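Local structure of TipC2 (Streptococcus intermedius B196, 6DHX) at residues Glu52-Tyr65 with Tyr74-Lys86. The protein probably acts as an immunity protein that protects its producer from an antibacterial toxin exported by the type VII secretion system. Residues are numbered along the deposited sequence; the frame is centred on the assembly and turned at random.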
loop_
_atom_site.group_PDB
_atom_site.type_symbol
_atom_site.label_atom_id
_atom_site.label_comp_id
_atom_site.label_asym_id
_atom_site.label_seq_id
_atom_site.Cartn_x
_atom_site.Cartn_y
_atom_site.Cartn_z
ATOM N N GLU A 52 11.475 14.846 2.281
ATOM C CA GLU A 52 11.951 13.824 3.212
ATOM C C GLU A 52 12.146 14.430 4.588
ATOM O O GLU A 52 12.788 15.476 4.736
ATOM C CB GLU A 52 13.279 13.206 2.763
ATOM C CG GLU A 52 13.184 12.403 1.450
ATOM C CD GLU A 52 12.949 10.904 1.708
ATOM O OE1 GLU A 52 12.654 10.504 2.864
ATOM O OE2 GLU A 52 13.086 10.156 0.708
ATOM N N TYR A 53 11.647 13.739 5.605
ATOM C CA TYR A 53 11.864 14.213 6.974
ATOM C C TYR A 53 13.348 14.262 7.359
ATOM O O TYR A 53 13.761 15.147 8.121
ATOM C CB TYR A 53 11.095 13.330 7.949
ATOM C CG TYR A 53 11.397 13.652 9.387
ATOM C CD1 TYR A 53 10.851 14.781 10.000
ATOM C CD2 TYR A 53 12.234 12.833 10.137
ATOM C CE1 TYR A 53 11.135 15.082 11.331
ATOM C CE2 TYR A 53 12.523 13.125 11.460
ATOM C CZ TYR A 53 11.973 14.247 12.051
ATOM O OH TYR A 53 12.267 14.527 13.368
ATOM N N SER A 54 14.169 13.331 6.862
ATOM C CA SER A 54 15.542 13.192 7.355
ATOM C C SER A 54 16.560 14.010 6.582
ATOM O O SER A 54 17.708 14.123 7.030
ATOM C CB SER A 54 15.998 11.733 7.300
ATOM O OG SER A 54 16.098 11.330 5.945
ATOM N N ASP A 55 16.192 14.542 5.422
ATOM C CA ASP A 55 17.123 15.289 4.579
ATOM C C ASP A 55 16.328 16.384 3.890
ATOM O O ASP A 55 15.567 16.123 2.950
ATOM C CB ASP A 55 17.804 14.378 3.562
ATOM C CG ASP A 55 19.000 15.026 2.901
ATOM O OD1 ASP A 55 19.046 16.272 2.808
ATOM O OD2 ASP A 55 19.896 14.278 2.459
ATOM N N ASP A 56 16.528 17.614 4.338
ATOM C CA ASP A 56 15.764 18.716 3.801
ATOM C C ASP A 56 16.024 18.914 2.316
ATOM O O ASP A 56 15.254 19.610 1.658
ATOM C CB ASP A 56 16.115 20.003 4.581
ATOM C CG ASP A 56 15.288 21.195 4.136
ATOM O OD1 ASP A 56 14.083 21.235 4.481
ATOM O OD2 ASP A 56 15.837 22.075 3.422
ATOM N N SER A 57 17.083 18.322 1.768
ATOM C CA SER A 57 17.420 18.510 0.362
ATOM C C SER A 57 16.810 17.455 -0.566
ATOM O O SER A 57 17.093 17.475 -1.774
ATOM C CB SER A 57 18.944 18.513 0.194
ATOM O OG SER A 57 19.452 17.186 0.182
ATOM N N LYS A 58 15.954 16.560 -0.058
ATOM C CA LYS A 58 15.456 15.444 -0.853
ATOM C C LYS A 58 13.946 15.267 -0.708
ATOM O O LYS A 58 13.355 15.563 0.338
ATOM C CB LYS A 58 16.150 14.124 -0.445
ATOM C CG LYS A 58 17.658 14.144 -0.697
ATOM C CD LYS A 58 18.299 12.824 -0.286
ATOM C CE LYS A 58 19.810 12.854 -0.450
ATOM N NZ LYS A 58 20.382 11.550 -0.012
ATOM N N PHE A 59 13.352 14.693 -1.740
ATOM C CA PHE A 59 11.932 14.372 -1.796
ATOM C C PHE A 59 11.741 12.901 -2.059
ATOM O O PHE A 59 12.535 12.296 -2.793
ATOM C CB PHE A 59 11.223 15.129 -2.928
ATOM C CG PHE A 59 11.212 16.602 -2.731
ATOM C CD1 PHE A 59 12.258 17.392 -3.190
ATOM C CD2 PHE A 59 10.159 17.216 -2.049
ATOM C CE1 PHE A 59 12.262 18.791 -2.984
ATOM C CE2 PHE A 59 10.152 18.609 -1.839
ATOM C CZ PHE A 59 11.211 19.400 -2.308
ATOM N N TYR A 60 10.679 12.301 -1.391
ATOM C CA TYR A 60 10.383 10.892 -1.707
ATOM C C TYR A 60 9.181 10.801 -2.612
ATOM O O TYR A 60 8.354 11.707 -2.623
ATOM C CB TYR A 60 10.100 10.090 -0.428
ATOM C CG TYR A 60 8.860 10.520 0.334
ATOM C CD1 TYR A 60 7.613 9.940 0.074
ATOM C CD2 TYR A 60 8.950 11.441 1.387
ATOM C CE1 TYR A 60 6.500 10.286 0.811
ATOM C CE2 TYR A 60 7.811 11.797 2.130
ATOM C CZ TYR A 60 6.603 11.202 1.824
ATOM O OH TYR A 60 5.451 11.489 2.525
ATOM N N PRO A 61 9.118 9.758 -3.443
ATOM C CA PRO A 61 7.975 9.588 -4.349
ATOM C C PRO A 61 6.811 8.910 -3.625
ATOM O O PRO A 61 6.985 8.041 -2.758
ATOM C CB PRO A 61 8.533 8.674 -5.456
ATOM C CG PRO A 61 9.534 7.817 -4.747
ATOM C CD PRO A 61 10.080 8.632 -3.555
ATOM N N SER A 62 5.620 9.363 -3.985
ATOM C CA SER A 62 4.365 8.834 -3.468
ATOM C C SER A 62 3.403 8.754 -4.637
ATOM O O SER A 62 3.336 9.695 -5.438
ATOM C CB SER A 62 3.846 9.763 -2.350
ATOM O OG SER A 62 2.598 9.353 -1.839
ATOM N N ILE A 63 2.701 7.624 -4.753
ATOM C CA ILE A 63 1.814 7.334 -5.874
ATOM C C ILE A 63 0.390 7.401 -5.344
ATOM O O ILE A 63 0.095 6.815 -4.291
ATOM C CB ILE A 63 2.098 5.933 -6.455
ATOM C CG1 ILE A 63 3.612 5.731 -6.747
ATOM C CG2 ILE A 63 1.200 5.652 -7.658
ATOM C CD1 ILE A 63 4.254 6.825 -7.687
ATOM N N LEU A 64 -0.479 8.104 -6.048
ATOM C CA LEU A 64 -1.864 8.266 -5.602
ATOM C C LEU A 64 -2.780 7.908 -6.763
ATOM O O LEU A 64 -2.659 8.498 -7.855
ATOM C CB LEU A 64 -2.136 9.745 -5.180
ATOM C CG LEU A 64 -3.530 10.024 -4.633
ATOM C CD1 LEU A 64 -3.649 9.262 -3.259
ATOM C CD2 LEU A 64 -3.805 11.515 -4.396
ATOM N N TYR A 65 -3.708 6.974 -6.541
ATOM C CA TYR A 65 -4.639 6.651 -7.619
ATOM C C TYR A 65 -5.592 7.812 -7.866
ATOM O O TYR A 65 -6.128 8.410 -6.929
ATOM C CB TYR A 65 -5.439 5.371 -7.301
ATOM C CG TYR A 65 -4.671 4.167 -7.763
ATOM C CD1 TYR A 65 -3.542 3.734 -7.059
ATOM C CD2 TYR A 65 -5.019 3.503 -8.936
ATOM C CE1 TYR A 65 -2.758 2.639 -7.507
ATOM C CE2 TYR A 65 -4.257 2.422 -9.410
ATOM C CZ TYR A 65 -3.136 2.001 -8.688
ATOM O OH TYR A 65 -2.391 0.938 -9.127
ATOM N N TYR A 74 -14.270 2.857 -2.407
ATOM C CA TYR A 74 -12.855 3.074 -2.105
ATOM C C TYR A 74 -12.515 4.548 -2.263
ATOM O O TYR A 74 -12.783 5.157 -3.306
ATOM C CB TYR A 74 -11.962 2.205 -2.997
ATOM C CG TYR A 74 -12.158 0.730 -2.716
ATOM C CD1 TYR A 74 -11.454 0.089 -1.692
ATOM C CD2 TYR A 74 -13.075 -0.020 -3.445
ATOM C CE1 TYR A 74 -11.654 -1.268 -1.419
ATOM C CE2 TYR A 74 -13.276 -1.369 -3.187
ATOM C CZ TYR A 74 -12.554 -1.993 -2.171
ATOM O OH TYR A 74 -12.772 -3.336 -1.892
ATOM N N THR A 75 -11.915 5.119 -1.224
ATOM C CA THR A 75 -11.687 6.553 -1.139
ATOM C C THR A 75 -10.240 6.937 -1.423
ATOM O O THR A 75 -9.973 8.119 -1.698
ATOM C CB THR A 75 -12.090 7.071 0.253
ATOM O OG1 THR A 75 -11.343 6.374 1.260
ATOM C CG2 THR A 75 -13.562 6.829 0.494
ATOM N N LYS A 76 -9.311 5.985 -1.320
ATOM C CA LYS A 76 -7.893 6.283 -1.482
ATOM C C LYS A 76 -7.139 4.992 -1.753
ATOM O O LYS A 76 -7.391 3.969 -1.111
ATOM C CB LYS A 76 -7.317 6.959 -0.226
ATOM C CG LYS A 76 -5.893 7.438 -0.388
ATOM C CD LYS A 76 -5.509 8.363 0.782
ATOM C CE LYS A 76 -4.156 8.981 0.523
ATOM N NZ LYS A 76 -3.748 9.925 1.642
ATOM N N ILE A 77 -6.183 5.053 -2.673
ATOM C CA ILE A 77 -5.237 3.969 -2.883
ATOM C C ILE A 77 -3.894 4.634 -3.128
ATOM O O ILE A 77 -3.778 5.488 -4.011
ATOM C CB ILE A 77 -5.617 3.058 -4.087
ATOM C CG1 ILE A 77 -7.072 2.575 -4.029
ATOM C CG2 ILE A 77 -4.606 1.869 -4.195
ATOM C CD1 ILE A 77 -7.604 2.006 -5.378
ATOM N N ALA A 78 -2.879 4.255 -2.361
ATOM C CA ALA A 78 -1.629 5.008 -2.416
ATOM C C ALA A 78 -0.445 4.084 -2.194
ATOM O O ALA A 78 -0.568 3.012 -1.589
ATOM C CB ALA A 78 -1.643 6.147 -1.383
ATOM N N ILE A 79 0.706 4.488 -2.735
ATOM C CA ILE A 79 1.967 3.771 -2.522
ATOM C C ILE A 79 2.993 4.790 -2.070
ATOM O O ILE A 79 3.257 5.744 -2.791
ATOM C CB ILE A 79 2.479 3.070 -3.794
ATOM C CG1 ILE A 79 1.370 2.239 -4.461
ATOM C CG2 ILE A 79 3.707 2.208 -3.425
ATOM C CD1 ILE A 79 1.773 1.707 -5.862
ATOM N N ASP A 80 3.558 4.603 -0.886
ATOM C CA ASP A 80 4.613 5.488 -0.396
ATOM C C ASP A 80 5.936 4.742 -0.397
ATOM O O ASP A 80 5.979 3.571 -0.046
ATOM C CB ASP A 80 4.333 5.974 1.039
ATOM C CG ASP A 80 3.257 7.023 1.096
ATOM O OD1 ASP A 80 3.133 7.776 0.136
ATOM O OD2 ASP A 80 2.463 7.060 2.069
ATOM N N PHE A 81 7.024 5.428 -0.743
ATOM C CA PHE A 81 8.361 4.835 -0.742
ATOM C C PHE A 81 9.238 5.496 0.310
ATOM O O PHE A 81 9.286 6.732 0.366
ATOM C CB PHE A 81 8.999 5.044 -2.125
ATOM C CG PHE A 81 8.344 4.233 -3.183
ATOM C CD1 PHE A 81 7.175 4.676 -3.794
ATOM C CD2 PHE A 81 8.863 2.984 -3.541
ATOM C CE1 PHE A 81 6.509 3.907 -4.789
ATOM C CE2 PHE A 81 8.215 2.201 -4.515
ATOM C CZ PHE A 81 7.010 2.660 -5.128
ATOM N N SER A 82 9.898 4.690 1.157
ATOM C CA SER A 82 10.815 5.225 2.167
ATOM C C SER A 82 12.172 4.642 1.832
ATOM O O SER A 82 12.427 3.462 2.095
ATOM C CB SER A 82 10.408 4.865 3.598
ATOM O OG SER A 82 9.136 5.421 3.892
ATOM N N PHE A 83 13.017 5.450 1.215
ATOM C CA PHE A 83 14.326 4.952 0.800
ATOM C C PHE A 83 15.430 5.239 1.801
ATOM O O PHE A 83 16.477 4.566 1.776
ATOM C CB PHE A 83 14.754 5.604 -0.520
ATOM C CG PHE A 83 13.866 5.330 -1.683
ATOM C CD1 PHE A 83 13.457 4.035 -1.990
ATOM C CD2 PHE A 83 13.482 6.392 -2.534
ATOM C CE1 PHE A 83 12.662 3.784 -3.102
ATOM C CE2 PHE A 83 12.683 6.146 -3.630
ATOM C CZ PHE A 83 12.276 4.847 -3.934
ATOM N N LEU A 84 15.259 6.254 2.636
ATOM C CA LEU A 84 16.384 6.822 3.370
ATOM C C LEU A 84 16.503 6.335 4.811
ATOM O O LEU A 84 17.556 6.545 5.422
ATOM C CB LEU A 84 16.252 8.357 3.402
ATOM C CG LEU A 84 16.892 9.204 2.312
ATOM C CD1 LEU A 84 16.843 8.577 0.941
ATOM C CD2 LEU A 84 16.298 10.634 2.316
ATOM N N ASN A 85 15.448 5.779 5.395
ATOM C CA ASN A 85 15.445 5.465 6.823
ATOM C C ASN A 85 15.992 4.051 7.059
ATOM O O ASN A 85 16.224 3.288 6.119
ATOM C CB ASN A 85 14.037 5.587 7.397
ATOM C CG ASN A 85 13.042 4.679 6.698
ATOM O OD1 ASN A 85 13.165 4.423 5.484
ATOM N ND2 ASN A 85 12.050 4.194 7.441
ATOM N N LYS A 86 16.188 3.704 8.335
ATOM C CA LYS A 86 16.772 2.397 8.653
ATOM C C LYS A 86 15.803 1.274 8.331
ATOM O O LYS A 86 16.219 0.198 7.892
ATOM C CB LYS A 86 17.176 2.336 10.123
ATOM C CG LYS A 86 18.404 3.168 10.442
ATOM C CD LYS A 86 18.699 3.084 11.946
ATOM C CE LYS A 86 19.900 3.948 12.300
ATOM N NZ LYS A 86 20.123 3.968 13.777
HETATM O O HOH W 1 12.978 7.720 3.508
HETATM O O HOH W 2 12.208 7.830 0.278
HETATM O O HOH W 3 -6.472 7.598 -4.260
#
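Ser62 and Asp80 face each other as a non-hydrogen-bonded pair of two antiparallel strands, 59-65 and 74-82. Their side chains supply the bond that the backbone does not make there: Ser62 OG donates to Asp80 OD1 at 2.6 Å, nearly along the C-O axis of the carboxylate. With chi1 at 177° the hydroxyl of Ser62 points away from its backbone N, and the end of Asp80 leans across to meet it.

Next along, Ile63 and Ile79 exchange two backbone bonds. On the face opposite Ser62 and Asp80, Ile63 CB packs on Ile79 CB, and Ile63 CG1 touches the edge of the Phe81 ring at CE1. The ring of Phe83 lies against Pro61, with CE2 3.6 Å from Pro61 CD. Helix 21-32 also packs on Pro61, Phe81 and Phe83.

Beyond the strands, Glu52 can be followed outward. CB sits 4.0 Å from Leu84 CD2, and CG is nearer to the same methyl. The chain bends at chi2 (-94°), bringing CD to 3.4 Å from Leu84 CD2. At the tip, OE1 takes a bond from a water that accepts from Leu84 N. OE2 takes one from a second water, which accepts from Phe83 N and also donates to Phe81 O. The carboxylate thus touches Leu84 directly and reaches the backbone of 81-84 through water. Strands 59-65 and 74-82 form a beta hairpin within the mixed sheet, and the Glu52 contacts with Phe83 and Leu84 lie just past the end of strand 74-82.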